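Local coordinates for chloramphenicol acetyltransferase (PDB 6PXA), which probably transfers an acetyl group from acetyl-CoA to chloramphenicol, as a transferase of the hexapeptide repeat family, and binds taurocholic acid in this structure, at the interface of chains A and B. Sequence-based numbering; all coordinates share one arbitrary frame. Chains: chain A/B, Chloramphenicol acetyltransferase.

Contacts 1 and 2 lie about 12 Å apart, measured between the centres of their C-alpha atoms. One chain A loop supplies both: A:Ile98 and A:Ser99 enter contact 1, and the next residues, A:Thr100 to A:Pro102, enter contact 2 with A:His93. Chain B answers with different elements. Contact 1 uses mainly its C-terminal helices, with B:Asp127 beside them, while contact 2 uses strands 32-34 and 78-80. The loop is thus held at two successive points. The deposited assembly is a trimer, as is usual in this family, where active sites form between subunits. Contact 1 probably helps to place the loop at such a site.

Contact 1: the interface of chains A and B. Residues chain A 98-99; chain B 127, 161, 174-175, 183, 188, 203, 208, 211.
A:Ile98 plugs a greasy pocket of chain B. A:Ser99, next to it, carries the main polar bond. The apolar contacts come first. A:Ile98 has CG1 anti to the carbonyl carbon (chi1 -72°), and its chain runs extended to CD1. This points the two branches at different walls. CD1 reaches B:Leu211 CD2 on helix 208-219 at 3.7 Å. CG1 meets CG1 of B:Ile208, on the same helix, at 3.8 Å, and the two side chains cross obliquely. The CG2 methyl turns to B:Leu203 CD2 at 3.7 Å, with the side chains about perpendicular. It also lies near the indole NE1 of B:Trp188, whose side chain runs past A:Ile98 in the opposite direction. B:Leu203 CD2 in turn sits over one face of that indole. The benzo-ring atom B:Trp188 CZ2 touches A:Ser99 CB at 3.4 Å.

Hydrogen bonds hold the loop at its polar side. A:Ser99 OG is anti to its own backbone N (chi1 172°) and donates to the carboxylate oxygen B:Asp127 OD1 at 2.6 Å. The hydroxyl comes from above the carboxylate plane, 46° out of it. The guanidinium of B:Arg174 gives a weak bond from NH2 to the carbonyl A:Ile98 O at 2.9 Å. Its NH1 forms a salt bridge with B:Asp127 OD2, 3.4 Å away at the guanidinium edge; the hydrogen bond within it is weak. This pairing may help to orient the carboxylate for A:Ser99. Water 1 bonds to A:Ser99 O at 2.8 Å; its link to B:Leu203 O is too short to trust.

Packing within chain B supports the arginine. The B:Phe175 ring is sandwiched off-centre, with B:Arg174 CB over one face and B:Ile208 CD1 over the other. Its CZ also reaches A:Ile98 CA. Its CE2 lies over one face of the guanidinium, towards the rim.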
# COMPACT_ATOMS: atom_id res chain seq x y z
N ILE A 98 -26.20 10.81 -8.77
CA ILE A 98 -26.89 9.61 -8.29
C ILE A 98 -25.98 8.38 -8.37
O ILE A 98 -25.84 7.64 -7.39
CB ILE A 98 -28.20 9.39 -9.06
CG1 ILE A 98 -29.23 10.44 -8.66
CG2 ILE A 98 -28.74 8.03 -8.77
CD1 ILE A 98 -30.53 10.33 -9.43
N SER A 99 -25.36 8.16 -9.52
CA SER A 99 -24.40 7.07 -9.66
C SER A 99 -22.98 7.60 -9.85
O SER A 99 -22.76 8.66 -10.45
CB SER A 99 -24.74 6.19 -10.86
OG SER A 99 -23.67 5.27 -11.07
N ASP B 127 -23.45 -0.22 -7.71
CA ASP B 127 -23.06 1.17 -7.84
C ASP B 127 -21.98 1.54 -6.81
O ASP B 127 -22.06 2.57 -6.15
CB ASP B 127 -24.28 2.09 -7.72
CG ASP B 127 -23.91 3.56 -7.98
OD1 ASP B 127 -23.14 3.82 -8.93
OD2 ASP B 127 -24.36 4.44 -7.22
N TYR B 161 -24.06 3.94 0.54
CA TYR B 161 -23.79 5.35 0.21
C TYR B 161 -22.85 6.02 1.21
O TYR B 161 -22.81 7.26 1.29
CB TYR B 161 -25.10 6.13 0.07
CG TYR B 161 -25.85 5.69 -1.16
CD1 TYR B 161 -25.54 6.21 -2.41
CD2 TYR B 161 -26.83 4.71 -1.08
CE1 TYR B 161 -26.21 5.80 -3.54
CE2 TYR B 161 -27.50 4.28 -2.20
CZ TYR B 161 -27.18 4.82 -3.42
OH TYR B 161 -27.86 4.37 -4.51
N ARG B 174 -23.07 10.09 1.03
CA ARG B 174 -23.20 10.88 -0.19
C ARG B 174 -24.47 11.72 -0.18
O ARG B 174 -24.48 12.83 -0.72
CB ARG B 174 -23.19 9.97 -1.42
CG ARG B 174 -21.83 9.31 -1.73
CD ARG B 174 -21.99 8.17 -2.73
NE ARG B 174 -22.42 8.63 -4.05
CZ ARG B 174 -22.98 7.85 -4.98
NH1 ARG B 174 -23.20 6.56 -4.76
NH2 ARG B 174 -23.33 8.37 -6.14
N PHE B 175 -25.55 11.22 0.43
CA PHE B 175 -26.84 11.91 0.45
C PHE B 175 -27.46 11.84 1.84
O PHE B 175 -27.04 11.06 2.70
CB PHE B 175 -27.80 11.31 -0.59
CG PHE B 175 -27.18 11.14 -1.94
CD1 PHE B 175 -27.02 12.23 -2.77
CD2 PHE B 175 -26.74 9.90 -2.37
CE1 PHE B 175 -26.46 12.09 -4.03
CE2 PHE B 175 -26.16 9.74 -3.62
CZ PHE B 175 -26.02 10.85 -4.45
N LEU B 183 -33.30 5.70 -2.77
CA LEU B 183 -32.52 4.96 -3.76
C LEU B 183 -32.52 3.46 -3.46
O LEU B 183 -32.42 2.65 -4.39
CB LEU B 183 -31.09 5.52 -3.80
CG LEU B 183 -30.96 6.98 -4.24
CD1 LEU B 183 -29.47 7.47 -4.21
CD2 LEU B 183 -31.52 7.15 -5.63
N TRP B 188 -32.42 1.46 -9.07
CA TRP B 188 -32.34 1.72 -10.51
C TRP B 188 -31.41 0.75 -11.22
O TRP B 188 -31.55 0.56 -12.43
CB TRP B 188 -31.88 3.16 -10.80
CG TRP B 188 -30.42 3.46 -10.39
CD1 TRP B 188 -30.01 4.12 -9.27
CD2 TRP B 188 -29.20 3.11 -11.11
NE1 TRP B 188 -28.63 4.20 -9.23
CE2 TRP B 188 -28.12 3.59 -10.35
CE3 TRP B 188 -28.93 2.45 -12.31
CZ2 TRP B 188 -26.79 3.42 -10.75
CZ3 TRP B 188 -27.63 2.27 -12.71
CH2 TRP B 188 -26.56 2.75 -11.92
N LEU B 203 -29.77 10.26 -13.82
CA LEU B 203 -28.69 9.58 -13.10
C LEU B 203 -27.38 10.37 -13.15
O LEU B 203 -26.57 10.32 -12.21
CB LEU B 203 -28.48 8.17 -13.66
CG LEU B 203 -29.62 7.13 -13.53
CD1 LEU B 203 -29.39 5.96 -14.46
CD2 LEU B 203 -29.76 6.65 -12.11
N ILE B 208 -32.34 13.06 -7.07
CA ILE B 208 -32.92 11.78 -6.67
C ILE B 208 -34.44 11.80 -6.75
O ILE B 208 -35.07 10.81 -7.14
CB ILE B 208 -32.43 11.42 -5.25
CG1 ILE B 208 -30.93 11.10 -5.28
CG2 ILE B 208 -33.25 10.28 -4.65
CD1 ILE B 208 -30.32 10.97 -3.92
N LEU B 211 -35.61 11.13 -10.08
CA LEU B 211 -35.48 9.70 -10.30
C LEU B 211 -36.64 8.94 -9.67
O LEU B 211 -37.20 8.01 -10.28
CB LEU B 211 -34.14 9.21 -9.76
CG LEU B 211 -33.76 7.82 -10.27
CD1 LEU B 211 -33.51 7.86 -11.76
CD2 LEU B 211 -32.55 7.22 -9.55
O HOH W 1 -24.43 9.32 -12.66

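Contact 2: the interface of chains A and B. Residues chain A 93, 100-102; chain B 32, 77-78.
B:Tyr32 lies against A:Phe101, A:Pro102 and A:His93. From CB, its side chain leaves with CG between the backbone N and the carbonyl carbon (chi1 71°), which aims the ring at chain A. CD1 is met by A:Phe101 CE1 at 3.6 Å. That phenyl atom lies at the edge of the tyrosine ring, in its plane, and the two side chains run past each other in opposite directions. CE1 touches A:Pro102 CD at 3.9 Å. CZ is near A:Pro102 CG at 4.0 Å. At the tip, the phenol OH approaches A:Pro102 CG at 3.4 Å. It also faces the edge of the A:His93 imidazole, in the ring plane, without a hydrogen bond. B:Ser78 OG gives this phenol a weak bond.

A:His93 corresponds to the catalytic histidine of the family. Its ND1 donates to the carbonyl A:Thr100 O at 2.7 Å, nearly straight (161° at H), which fixes the turn of the ring. B:Ser78 CB packs on A:His93 CE1 at 3.6 Å. Water 2 links A:Thr100 OG1 to B:Ser78 OG, which lies 2.8 Å from the water.

B:Tyr32, A:Phe101 and A:Pro102 belong to residues that line taurocholic acid pockets in this protein. The site joins chain B strands 32-34 and 78-80 to the chain A loop between strand 84-86 and helix 105-108.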
# COMPACT_ATOMS: atom_id res chain seq x y z
N HIS A 93 -15.87 10.17 -11.96
CA HIS A 93 -16.82 9.71 -10.94
C HIS A 93 -17.26 10.89 -10.08
O HIS A 93 -16.41 11.59 -9.49
CB HIS A 93 -16.21 8.63 -10.06
CG HIS A 93 -15.55 7.54 -10.84
ND1 HIS A 93 -16.24 6.45 -11.33
CD2 HIS A 93 -14.26 7.36 -11.21
CE1 HIS A 93 -15.41 5.65 -11.97
NE2 HIS A 93 -14.20 6.18 -11.91
N THR A 100 -22.00 6.83 -9.34
CA THR A 100 -20.60 7.08 -9.67
C THR A 100 -20.15 6.36 -10.94
O THR A 100 -18.98 6.49 -11.32
CB THR A 100 -19.68 6.66 -8.50
OG1 THR A 100 -19.96 5.32 -8.07
CG2 THR A 100 -19.81 7.65 -7.32
N PHE A 101 -21.02 5.64 -11.61
CA PHE A 101 -20.60 4.80 -12.73
C PHE A 101 -20.39 5.64 -13.98
O PHE A 101 -21.26 6.45 -14.32
CB PHE A 101 -21.61 3.70 -13.03
CG PHE A 101 -21.11 2.66 -14.00
CD1 PHE A 101 -20.28 1.63 -13.56
CD2 PHE A 101 -21.42 2.72 -15.34
CE1 PHE A 101 -19.81 0.67 -14.45
CE2 PHE A 101 -20.96 1.76 -16.24
CZ PHE A 101 -20.15 0.75 -15.79
N PRO A 102 -19.29 5.46 -14.71
CA PRO A 102 -19.04 6.24 -15.95
C PRO A 102 -19.68 5.62 -17.19
O PRO A 102 -19.01 5.10 -18.10
CB PRO A 102 -17.51 6.28 -16.02
CG PRO A 102 -17.06 5.01 -15.36
CD PRO A 102 -18.12 4.64 -14.32
N TYR B 32 -16.66 -3.18 -13.98
CA TYR B 32 -15.42 -3.23 -14.73
C TYR B 32 -14.23 -3.06 -13.79
O TYR B 32 -14.32 -2.45 -12.73
CB TYR B 32 -15.35 -2.13 -15.81
CG TYR B 32 -15.18 -0.72 -15.24
CD1 TYR B 32 -16.29 0.07 -14.93
CD2 TYR B 32 -13.91 -0.18 -15.02
CE1 TYR B 32 -16.14 1.34 -14.41
CE2 TYR B 32 -13.76 1.09 -14.49
CZ TYR B 32 -14.87 1.85 -14.20
OH TYR B 32 -14.73 3.12 -13.68
N CYS B 77 -20.44 -1.40 -10.84
CA CYS B 77 -19.35 -1.12 -9.92
C CYS B 77 -18.12 -0.70 -10.70
O CYS B 77 -17.86 -1.17 -11.81
CB CYS B 77 -19.01 -2.34 -9.05
SG CYS B 77 -20.27 -2.67 -7.83
N SER B 78 -17.37 0.21 -10.11
CA SER B 78 -16.15 0.76 -10.70
C SER B 78 -15.01 0.35 -9.80
O SER B 78 -14.94 0.79 -8.65
CB SER B 78 -16.21 2.29 -10.82
OG SER B 78 -17.27 2.67 -11.70
O HOH W 2 -19.40 2.80 -9.82